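Local coordinates for protein peptide amidase (Stenotrophomonas maltophilia, PDB 1M22) that probably hydrolyses amide bonds as a peptide amidase of the amidase signature family, using a catalytic set of two serines and a lysine, at residues V171-A174 with V180-G183; I190-A195 with P432-S437; T418-P423 with G452-L457; S437-A442 with L462-A467. All blocks are in the same frame, centred on the assembly; numbering follows the deposited sequence.

Contact 1 of 4, residues V171-A174 with V180-G183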
loop_
_atom_site.group_PDB
_atom_site.type_symbol
_atom_site.label_atom_id
_atom_site.label_comp_id
_atom_site.label_asym_id
_atom_site.label_seq_id
_atom_site.Cartn_x
_atom_site.Cartn_y
_atom_site.Cartn_z
ATOM N N VAL A 171 4.151 -3.500 8.147
ATOM C CA VAL A 171 4.638 -4.005 9.422
ATOM C C VAL A 171 3.859 -3.407 10.591
ATOM O O VAL A 171 3.475 -4.124 11.516
ATOM C CB VAL A 171 6.138 -3.699 9.598
ATOM C CG1 VAL A 171 6.578 -4.012 11.024
ATOM C CG2 VAL A 171 6.948 -4.524 8.609
ATOM N N ALA A 172 3.610 -2.102 10.548
ATOM C CA ALA A 172 2.876 -1.448 11.628
ATOM C C ALA A 172 1.482 -2.046 11.811
ATOM O O ALA A 172 1.041 -2.284 12.935
ATOM C CB ALA A 172 2.775 0.042 11.359
ATOM N N VAL A 173 0.784 -2.287 10.710
ATOM C CA VAL A 173 -0.548 -2.861 10.803
ATOM C C VAL A 173 -0.485 -4.301 11.319
ATOM O O VAL A 173 -1.290 -4.706 12.160
ATOM C CB VAL A 173 -1.259 -2.811 9.431
ATOM C CG1 VAL A 173 -2.555 -3.603 9.476
ATOM C CG2 VAL A 173 -1.544 -1.360 9.059
ATOM N N ALA A 174 0.483 -5.070 10.830
ATOM C CA ALA A 174 0.632 -6.461 11.253
ATOM C C ALA A 174 0.989 -6.583 12.730
ATOM O O ALA A 174 0.588 -7.541 13.388
ATOM C CB ALA A 174 1.702 -7.145 10.411
ATOM N N VAL A 180 -5.009 1.303 11.331
ATOM C CA VAL A 180 -4.835 1.114 9.894
ATOM C C VAL A 180 -3.685 1.997 9.418
ATOM O O VAL A 180 -3.153 2.806 10.183
ATOM C CB VAL A 180 -6.115 1.512 9.122
ATOM C CG1 VAL A 180 -7.258 0.576 9.485
ATOM C CG2 VAL A 180 -6.493 2.954 9.446
ATOM N N ALA A 181 -3.307 1.849 8.155
ATOM C CA ALA A 181 -2.227 2.646 7.587
ATOM C C ALA A 181 -2.450 2.895 6.104
ATOM O O ALA A 181 -3.272 2.236 5.463
ATOM C CB ALA A 181 -0.884 1.947 7.796
ATOM N N ILE A 182 -1.718 3.867 5.571
ATOM C CA ILE A 182 -1.795 4.202 4.157
ATOM C C ILE A 182 -0.439 3.913 3.525
ATOM O O ILE A 182 0.611 4.270 4.079
ATOM C CB ILE A 182 -2.102 5.704 3.917
ATOM C CG1 ILE A 182 -3.365 6.129 4.668
ATOM C CG2 ILE A 182 -2.267 5.959 2.421
ATOM C CD1 ILE A 182 -4.619 5.408 4.233
ATOM N N GLY A 183 -0.465 3.251 2.377
ATOM C CA GLY A 183 0.760 2.975 1.652
ATOM C C GLY A 183 0.585 3.522 0.248
ATOM O O GLY A 183 -0.423 4.169 -0.043
#
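The carbonyl oxygen of Val173, whose side chain meets Val180 and Ala181, accepts a hydrogen bond from Arg229 NH1, and the next carbonyl, Ala174 O, accepts one from Arg487 NH2. The two arginines meet the last carbonyls of helix 167-174, where their charge probably complements the partial negative charge of that end. Across the contact itself the interaction is purely apolar. Val173 sends CG2 against the strand while CG1 stands anti to the backbone N (chi1 171°). CG2 lies 3.6 Å from Ala181 CB, and the same methyl comes within 4.0 Å of the carbonyl carbon of Val180. The branched valine thus rests partly on a methyl and partly on the peptide backbone. Ala181 offers a bare methyl to the helix; backbone approach is closest at Val180, whose CA is 5.9 Å from Val173 CA. The CB of Val180 points away from the helix, and that side chain packs with Val237 of helix 231-241. Strand 180-185 therefore carries helix 167-174 on one face and helix 231-241 on the other, and its edges pair with strand 82-86, which bears the catalytic Lys86, and with strand 223-228.

Contact 2 of 4, residues I190-A195 with P432-S437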
loop_
_atom_site.group_PDB
_atom_site.type_symbol
_atom_site.label_atom_id
_atom_site.label_comp_id
_atom_site.label_asym_id
_atom_site.label_seq_id
_atom_site.Cartn_x
_atom_site.Cartn_y
_atom_site.Cartn_z
ATOM N N ILE A 190 2.256 -1.955 -2.502
ATOM C CA ILE A 190 1.229 -2.092 -1.475
ATOM C C ILE A 190 0.935 -3.578 -1.285
ATOM O O ILE A 190 1.088 -4.109 -0.187
ATOM C CB ILE A 190 -0.102 -1.382 -1.834
ATOM C CG1 ILE A 190 0.035 0.128 -1.617
ATOM C CG2 ILE A 190 -1.245 -1.931 -0.963
ATOM C CD1 ILE A 190 -1.161 0.926 -2.091
ATOM N N VAL A 191 0.561 -4.264 -2.359
ATOM C CA VAL A 191 0.197 -5.668 -2.226
ATOM C C VAL A 191 1.308 -6.624 -1.824
ATOM O O VAL A 191 1.053 -7.585 -1.102
ATOM C CB VAL A 191 -0.515 -6.200 -3.506
ATOM C CG1 VAL A 191 -1.807 -5.426 -3.725
ATOM C CG2 VAL A 191 0.394 -6.083 -4.720
ATOM N N CYS A 192 2.536 -6.366 -2.259
ATOM C CA CYS A 192 3.624 -7.266 -1.894
ATOM C C CYS A 192 3.947 -7.195 -0.402
ATOM O O CYS A 192 3.958 -8.223 0.277
ATOM C CB CYS A 192 4.873 -6.973 -2.723
ATOM S SG CYS A 192 5.913 -8.427 -2.948
ATOM N N PRO A 193 4.222 -5.990 0.133
ATOM C CA PRO A 193 4.517 -5.975 1.569
ATOM C C PRO A 193 3.301 -6.367 2.407
ATOM O O PRO A 193 3.440 -6.907 3.499
ATOM C CB PRO A 193 5.006 -4.545 1.823
ATOM C CG PRO A 193 4.399 -3.746 0.700
ATOM C CD PRO A 193 4.490 -4.678 -0.482
ATOM N N ALA A 194 2.099 -6.109 1.902
ATOM C CA ALA A 194 0.919 -6.505 2.657
ATOM C C ALA A 194 0.903 -8.034 2.778
ATOM O O ALA A 194 0.733 -8.577 3.872
ATOM C CB ALA A 194 -0.347 -6.006 1.966
ATOM N N ALA A 195 1.101 -8.731 1.663
ATOM C CA ALA A 195 1.099 -10.191 1.683
ATOM C C ALA A 195 2.241 -10.752 2.531
ATOM O O ALA A 195 2.046 -11.686 3.313
ATOM C CB ALA A 195 1.196 -10.733 0.257
ATOM N N PRO A 432 9.742 -15.769 -9.409
ATOM C CA PRO A 432 9.145 -15.941 -10.739
ATOM C C PRO A 432 7.666 -16.323 -10.702
ATOM O O PRO A 432 7.248 -17.152 -9.895
ATOM C CB PRO A 432 10.000 -17.044 -11.358
ATOM C CG PRO A 432 11.332 -16.842 -10.707
ATOM C CD PRO A 432 10.944 -16.608 -9.269
ATOM N N GLY A 433 6.877 -15.707 -11.578
ATOM C CA GLY A 433 5.463 -16.028 -11.634
ATOM C C GLY A 433 4.494 -15.053 -10.991
ATOM O O GLY A 433 3.299 -15.335 -10.943
ATOM N N GLU A 434 4.982 -13.920 -10.492
ATOM C CA GLU A 434 4.089 -12.940 -9.872
ATOM C C GLU A 434 3.197 -12.322 -10.942
ATOM O O GLU A 434 3.598 -12.211 -12.101
ATOM C CB GLU A 434 4.894 -11.847 -9.166
ATOM C CG GLU A 434 5.808 -12.369 -8.070
ATOM C CD GLU A 434 6.661 -11.277 -7.455
ATOM O OE1 GLU A 434 7.335 -10.554 -8.217
ATOM O OE2 GLU A 434 6.662 -11.144 -6.213
ATOM N N SER A 435 1.992 -11.912 -10.550
ATOM C CA SER A 435 1.037 -11.331 -11.489
ATOM C C SER A 435 0.554 -9.918 -11.162
ATOM O O SER A 435 -0.085 -9.279 -12.003
ATOM C CB SER A 435 -0.189 -12.242 -11.605
ATOM O OG SER A 435 0.158 -13.525 -12.103
ATOM N N TYR A 436 0.851 -9.422 -9.961
ATOM C CA TYR A 436 0.387 -8.093 -9.560
ATOM C C TYR A 436 0.865 -6.936 -10.435
ATOM O O TYR A 436 0.261 -5.863 -10.428
ATOM C CB TYR A 436 0.745 -7.819 -8.092
ATOM C CG TYR A 436 2.222 -7.870 -7.779
ATOM C CD1 TYR A 436 3.084 -6.858 -8.204
ATOM C CD2 TYR A 436 2.763 -8.939 -7.067
ATOM C CE1 TYR A 436 4.449 -6.912 -7.928
ATOM C CE2 TYR A 436 4.125 -9.003 -6.786
ATOM C CZ TYR A 436 4.961 -7.988 -7.221
ATOM O OH TYR A 436 6.310 -8.057 -6.959
ATOM N N SER A 437 1.937 -7.143 -11.189
ATOM C CA SER A 437 2.444 -6.086 -12.053
ATOM C C SER A 437 1.409 -5.689 -13.102
ATOM O O SER A 437 1.352 -4.535 -13.522
ATOM C CB SER A 437 3.729 -6.534 -12.750
ATOM O OG SER A 437 4.225 -5.513 -13.604
#
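Apolar packing joins Val191 to Tyr436. The methyl CG2 of Val191 sits 3.8 Å from Tyr436 CB, against the root of the aromatic side chain, and the two side chains run past each other in opposite directions. Tyr436 holds its ring between the backbone N and the carbonyl carbon (chi1 60°), which lays the ring alongside the start of helix 191-196, its CB end by Val191 and its OH by Cys192. Sulfur contributes a second kind of contact. Cys192 SG lies 5.1 Å from the centroid of the Tyr436 ring, 50° off the ring normal, an oblique sulfur-aromatic approach, and it is 4.0 Å from Tyr436 OH. A small polarisable thiol suits this place, since it can adjoin an aromatic surface and oxygen atoms alike. The polar part gathers round Glu434. Its OE2 is 4.3 Å from Cys192 SG, while its strongest partner is Thr418, whose OG1 is hydrogen-bonded to that oxygen; OE1 comes to 3.0 Å from Tyr436 OH. Cys192 also touches Cys163, with which it forms a disulfide in another structure of this protein, although none is present here. With the side chain of Ser189 about 7 Å from that of Cys192, the chemistry implies a thiol lying among apolar, aromatic and carboxylate neighbours beside the catalytic serines, near enough to a second cysteine to permit oxidation.

Contact 3 of 4, residues T418-P423 with G452-L457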
loop_
_atom_site.group_PDB
_atom_site.type_symbol
_atom_site.label_atom_id
_atom_site.label_comp_id
_atom_site.label_asym_id
_atom_site.label_seq_id
_atom_site.Cartn_x
_atom_site.Cartn_y
_atom_site.Cartn_z
ATOM N N THR A 418 2.703 -13.368 -3.877
ATOM C CA THR A 418 4.143 -13.495 -4.043
ATOM C C THR A 418 4.608 -14.664 -3.179
ATOM O O THR A 418 3.786 -15.438 -2.692
ATOM C CB THR A 418 4.856 -12.180 -3.616
ATOM O OG1 THR A 418 6.261 -12.285 -3.873
ATOM C CG2 THR A 418 4.628 -11.891 -2.131
ATOM N N GLY A 419 5.919 -14.806 -3.009
ATOM C CA GLY A 419 6.443 -15.878 -2.178
ATOM C C GLY A 419 6.525 -15.392 -0.743
ATOM O O GLY A 419 5.826 -14.450 -0.367
ATOM N N VAL A 420 7.371 -16.020 0.069
ATOM C CA VAL A 420 7.505 -15.607 1.461
ATOM C C VAL A 420 8.725 -14.725 1.684
ATOM O O VAL A 420 9.599 -14.617 0.825
ATOM C CB VAL A 420 7.600 -16.819 2.409
ATOM C CG1 VAL A 420 6.329 -17.644 2.318
ATOM C CG2 VAL A 420 8.820 -17.660 2.064
ATOM N N ALA A 421 8.766 -14.087 2.848
ATOM C CA ALA A 421 9.869 -13.208 3.205
ATOM C C ALA A 421 11.205 -13.943 3.140
ATOM O O ALA A 421 11.294 -15.132 3.449
ATOM C CB ALA A 421 9.648 -12.645 4.602
ATOM N N TRP A 422 12.237 -13.207 2.749
ATOM C CA TRP A 422 13.589 -13.737 2.619
ATOM C C TRP A 422 14.513 -13.030 3.608
ATOM O O TRP A 422 14.187 -11.957 4.116
ATOM C CB TRP A 422 14.084 -13.487 1.194
ATOM C CG TRP A 422 14.003 -12.036 0.810
ATOM C CD1 TRP A 422 14.983 -11.095 0.943
ATOM C CD2 TRP A 422 12.855 -11.349 0.292
ATOM N NE1 TRP A 422 14.518 -9.864 0.542
ATOM C CE2 TRP A 422 13.215 -9.992 0.137
ATOM C CE3 TRP A 422 11.557 -11.749 -0.054
ATOM C CZ2 TRP A 422 12.322 -9.030 -0.348
ATOM C CZ3 TRP A 422 10.667 -10.791 -0.536
ATOM C CH2 TRP A 422 11.057 -9.447 -0.678
ATOM N N PRO A 423 15.678 -13.629 3.906
ATOM C CA PRO A 423 16.621 -13.006 4.839
ATOM C C PRO A 423 17.014 -11.629 4.306
ATOM O O PRO A 423 17.338 -11.489 3.126
ATOM C CB PRO A 423 17.801 -13.976 4.835
ATOM C CG PRO A 423 17.155 -15.293 4.569
ATOM C CD PRO A 423 16.149 -14.963 3.492
ATOM N N GLY A 452 -2.795 -17.820 4.482
ATOM C CA GLY A 452 -2.070 -18.845 5.209
ATOM C C GLY A 452 -0.611 -18.498 5.398
ATOM O O GLY A 452 -0.206 -17.345 5.256
ATOM N N GLN A 453 0.182 -19.510 5.727
ATOM C CA GLN A 453 1.607 -19.320 5.934
ATOM C C GLN A 453 2.370 -20.541 5.456
ATOM O O GLN A 453 1.808 -21.629 5.330
ATOM C CB GLN A 453 1.915 -19.110 7.424
ATOM C CG GLN A 453 1.304 -17.862 8.040
ATOM C CD GLN A 453 1.622 -17.720 9.521
ATOM O OE1 GLN A 453 1.286 -16.712 10.145
ATOM N NE2 GLN A 453 2.267 -18.733 10.090
ATOM N N ILE A 454 3.649 -20.337 5.169
ATOM C CA ILE A 454 4.543 -21.413 4.770
ATOM C C ILE A 454 5.720 -21.255 5.726
ATOM O O ILE A 454 6.382 -20.215 5.740
ATOM C CB ILE A 454 5.040 -21.262 3.314
ATOM C CG1 ILE A 454 3.859 -21.370 2.346
ATOM C CG2 ILE A 454 6.081 -22.341 3.009
ATOM C CD1 ILE A 454 4.226 -21.161 0.888
ATOM N N ASP A 455 5.948 -22.271 6.549
ATOM C CA ASP A 455 7.037 -22.243 7.518
ATOM C C ASP A 455 6.956 -21.022 8.436
ATOM O O ASP A 455 7.981 -20.437 8.795
ATOM C CB ASP A 455 8.386 -22.256 6.795
ATOM C CG ASP A 455 8.589 -23.503 5.957
ATOM O OD1 ASP A 455 8.459 -24.617 6.506
ATOM O OD2 ASP A 455 8.883 -23.369 4.750
ATOM N N GLY A 456 5.738 -20.635 8.802
ATOM C CA GLY A 456 5.549 -19.500 9.691
ATOM C C GLY A 456 5.551 -18.120 9.055
ATOM O O GLY A 456 5.376 -17.120 9.749
ATOM N N LEU A 457 5.743 -18.055 7.741
ATOM C CA LEU A 457 5.771 -16.774 7.038
ATOM C C LEU A 457 4.493 -16.608 6.212
ATOM O O LEU A 457 4.105 -17.506 5.466
ATOM C CB LEU A 457 7.012 -16.707 6.146
ATOM C CG LEU A 457 8.345 -16.834 6.902
ATOM C CD1 LEU A 457 9.495 -16.881 5.912
ATOM C CD2 LEU A 457 8.512 -15.665 7.865
#
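Val420 adopts a chi1 of -62°, which stands CG1 opposite its carbonyl carbon and directs both methyls at the hairpin; Leu457, extended through chi2 (175°), carries CD1 outward to meet them. Val420 CB is 3.8 Å from Leu457 CB, and Val420 CG2 is 4.0 Å from Leu457 CD1. The two side chains cross at about a right angle, as do Val420 and Ile454, where CG1 of the valine reaches within 4.0 Å of Ile454 CB. Branched side chains suit this buried patch because their methyls can meet two partners at once. Ile454 and Leu457 are the end residues of a type I' turn linking strands 446-454 and 457-464 into a two-residue beta hairpin. Their backbones bond in both directions, Ile454 N to Leu457 O at 2.9 Å and Leu457 N to Ile454 O at 3.0 Å. Gly456 fits the turn because its backbone angles would press a side chain against the preceding carbonyl. At the far end of the leucine, CD1 lies 3.5 Å from Ala421 O and 4.4 Å from Ala421 CB, a short residue on which the isobutyl group can rest. Arg157 donates to Asp455 O and also touches Leu457, while Val459 packs against both Val420 and Ile454.

Contact 4 of 4, residues S437-A442 with L462-A467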
loop_
_atom_site.group_PDB
_atom_site.type_symbol
_atom_site.label_atom_id
_atom_site.label_comp_id
_atom_site.label_asym_id
_atom_site.label_seq_id
_atom_site.Cartn_x
_atom_site.Cartn_y
_atom_site.Cartn_z
ATOM N N SER A 437 1.937 -7.143 -11.189
ATOM C CA SER A 437 2.444 -6.086 -12.053
ATOM C C SER A 437 1.409 -5.689 -13.102
ATOM O O SER A 437 1.352 -4.535 -13.522
ATOM C CB SER A 437 3.729 -6.534 -12.750
ATOM O OG SER A 437 4.225 -5.513 -13.604
ATOM N N ALA A 438 0.591 -6.647 -13.526
ATOM C CA ALA A 438 -0.430 -6.369 -14.530
ATOM C C ALA A 438 -1.377 -5.271 -14.048
ATOM O O ALA A 438 -1.668 -4.327 -14.778
ATOM C CB ALA A 438 -1.216 -7.636 -14.851
ATOM N N ALA A 439 -1.861 -5.393 -12.817
ATOM C CA ALA A 439 -2.769 -4.388 -12.283
ATOM C C ALA A 439 -2.063 -3.046 -12.112
ATOM O O ALA A 439 -2.624 -1.993 -12.416
ATOM C CB ALA A 439 -3.346 -4.855 -10.949
ATOM N N ALA A 440 -0.828 -3.082 -11.628
ATOM C CA ALA A 440 -0.075 -1.852 -11.432
ATOM C C ALA A 440 0.140 -1.094 -12.744
ATOM O O ALA A 440 -0.083 0.115 -12.818
ATOM C CB ALA A 440 1.273 -2.163 -10.778
ATOM N N VAL A 441 0.564 -1.810 -13.778
ATOM C CA VAL A 441 0.830 -1.186 -15.069
ATOM C C VAL A 441 -0.450 -0.754 -15.788
ATOM O O VAL A 441 -0.471 0.269 -16.472
ATOM C CB VAL A 441 1.668 -2.141 -15.947
ATOM C CG1 VAL A 441 1.889 -1.546 -17.330
ATOM C CG2 VAL A 441 3.010 -2.400 -15.263
ATOM N N ALA A 442 -1.523 -1.520 -15.621
ATOM C CA ALA A 442 -2.798 -1.181 -16.249
ATOM C C ALA A 442 -3.498 -0.055 -15.498
ATOM O O ALA A 442 -4.389 0.595 -16.042
ATOM C CB ALA A 442 -3.703 -2.406 -16.280
ATOM N N LEU A 462 -4.110 -12.878 -4.046
ATOM C CA LEU A 462 -4.304 -11.648 -4.802
ATOM C C LEU A 462 -5.550 -11.673 -5.672
ATOM O O LEU A 462 -5.833 -12.673 -6.333
ATOM C CB LEU A 462 -3.091 -11.408 -5.701
ATOM C CG LEU A 462 -3.118 -10.168 -6.594
ATOM C CD1 LEU A 462 -2.870 -8.931 -5.757
ATOM C CD2 LEU A 462 -2.053 -10.300 -7.673
ATOM N N PHE A 463 -6.289 -10.567 -5.653
ATOM C CA PHE A 463 -7.482 -10.391 -6.482
ATOM C C PHE A 463 -7.212 -9.193 -7.394
ATOM O O PHE A 463 -6.753 -8.147 -6.930
ATOM C CB PHE A 463 -8.729 -10.053 -5.652
ATOM C CG PHE A 463 -9.239 -11.178 -4.794
ATOM C CD1 PHE A 463 -8.585 -11.524 -3.618
ATOM C CD2 PHE A 463 -10.402 -11.865 -5.140
ATOM C CE1 PHE A 463 -9.081 -12.535 -2.793
ATOM C CE2 PHE A 463 -10.906 -12.877 -4.323
ATOM C CZ PHE A 463 -10.243 -13.212 -3.146
ATOM N N MET A 464 -7.487 -9.343 -8.686
ATOM C CA MET A 464 -7.311 -8.246 -9.641
ATOM C C MET A 464 -8.570 -8.123 -10.492
ATOM O O MET A 464 -9.195 -9.128 -10.837
ATOM C CB MET A 464 -6.106 -8.483 -10.560
ATOM C CG MET A 464 -4.748 -8.477 -9.861
ATOM S SD MET A 464 -3.352 -8.462 -11.025
ATOM C CE MET A 464 -3.494 -10.099 -11.738
ATOM N N GLY A 465 -8.939 -6.890 -10.819
ATOM C CA GLY A 465 -10.120 -6.660 -11.633
ATOM C C GLY A 465 -9.886 -5.534 -12.619
ATOM O O GLY A 465 -8.800 -4.955 -12.661
ATOM N N THR A 466 -10.897 -5.213 -13.418
ATOM C CA THR A 466 -10.749 -4.136 -14.384
ATOM C C THR A 466 -10.936 -2.787 -13.685
ATOM O O THR A 466 -11.286 -2.725 -12.506
ATOM C CB THR A 466 -11.756 -4.283 -15.551
ATOM O OG1 THR A 466 -11.398 -3.377 -16.601
ATOM C CG2 THR A 466 -13.175 -3.983 -15.086
ATOM N N ALA A 467 -10.693 -1.703 -14.411
ATOM C CA ALA A 467 -10.824 -0.372 -13.843
ATOM C C ALA A 467 -12.154 -0.146 -13.129
ATOM O O ALA A 467 -13.214 -0.544 -13.618
ATOM C CB ALA A 467 -10.639 0.680 -14.935
#
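Where Ala438 and Ala439 meet Met464 no flat side chain comes between them. The indole of Trp318 does adjoin this helix, touching Ala438 and Val441 and giving its NE1 to Ser437 OG, a hydroxyl that is also hydrogen-bonded to Asp187 OD2. The contact proper is carried by the thioether. Met464 SD lies 3.6 Å from Ala439 CB and more loosely, at 4.5 Å, from Ala438 CB, so that it faces two successive alanine methyls of the helix. Its CG stands 4.0 Å from Ala439 CB, and SD is 3.9 Å from Ala439 N, which brings the sulfur close to the helix backbone as well. Extension at chi2 (-170°) carries the sulfur out from the strand toward the helix, and a bend at chi3 (-69°) turns the terminal methyl aside, so the sulfur rather than the methyl meets Ala439. A flexible, unbranched methionine suits this interface because it can follow the helix surface, while the alanines keep that surface low: the CA atoms of Ala439 and Met464 are 6.5 Å apart. Ser446 touches both of these side chains from strand 446-454. Met464 itself is tied into the sheet by backbone hydrogen bonding with Leu413. The contact is alpha-on-beta packing, helix 436-442 laid on the large mixed sheet of the amidase fold, with Ile401 of helix 383-407 against Ala438 as part of the helical cover.

In the fold
Following the chain from the N terminus, contact 1 closes a five-residue connection between helix 167-174 and strand 180-185. Contact 2 then joins helix 191-196, across 236 intervening residues, to the loop leading into helix 436-442 and to that helix's start. Contact 3, spanning 28 residues, begins inside that span but ends beyond it, so the two cross; they also touch through Thr418. Contact 4, spanning 19, shares Ser437 with contact 2 and crosses contact 3, since their segments alternate along the chain; the hairpin of strands 446-454 and 457-464 supplies a segment to each. Ser435 O and Met464 SD, 3.5 Å apart, bring contacts 2 and 4 together. Contacts 1, 3 and 4 all reach the central sheet.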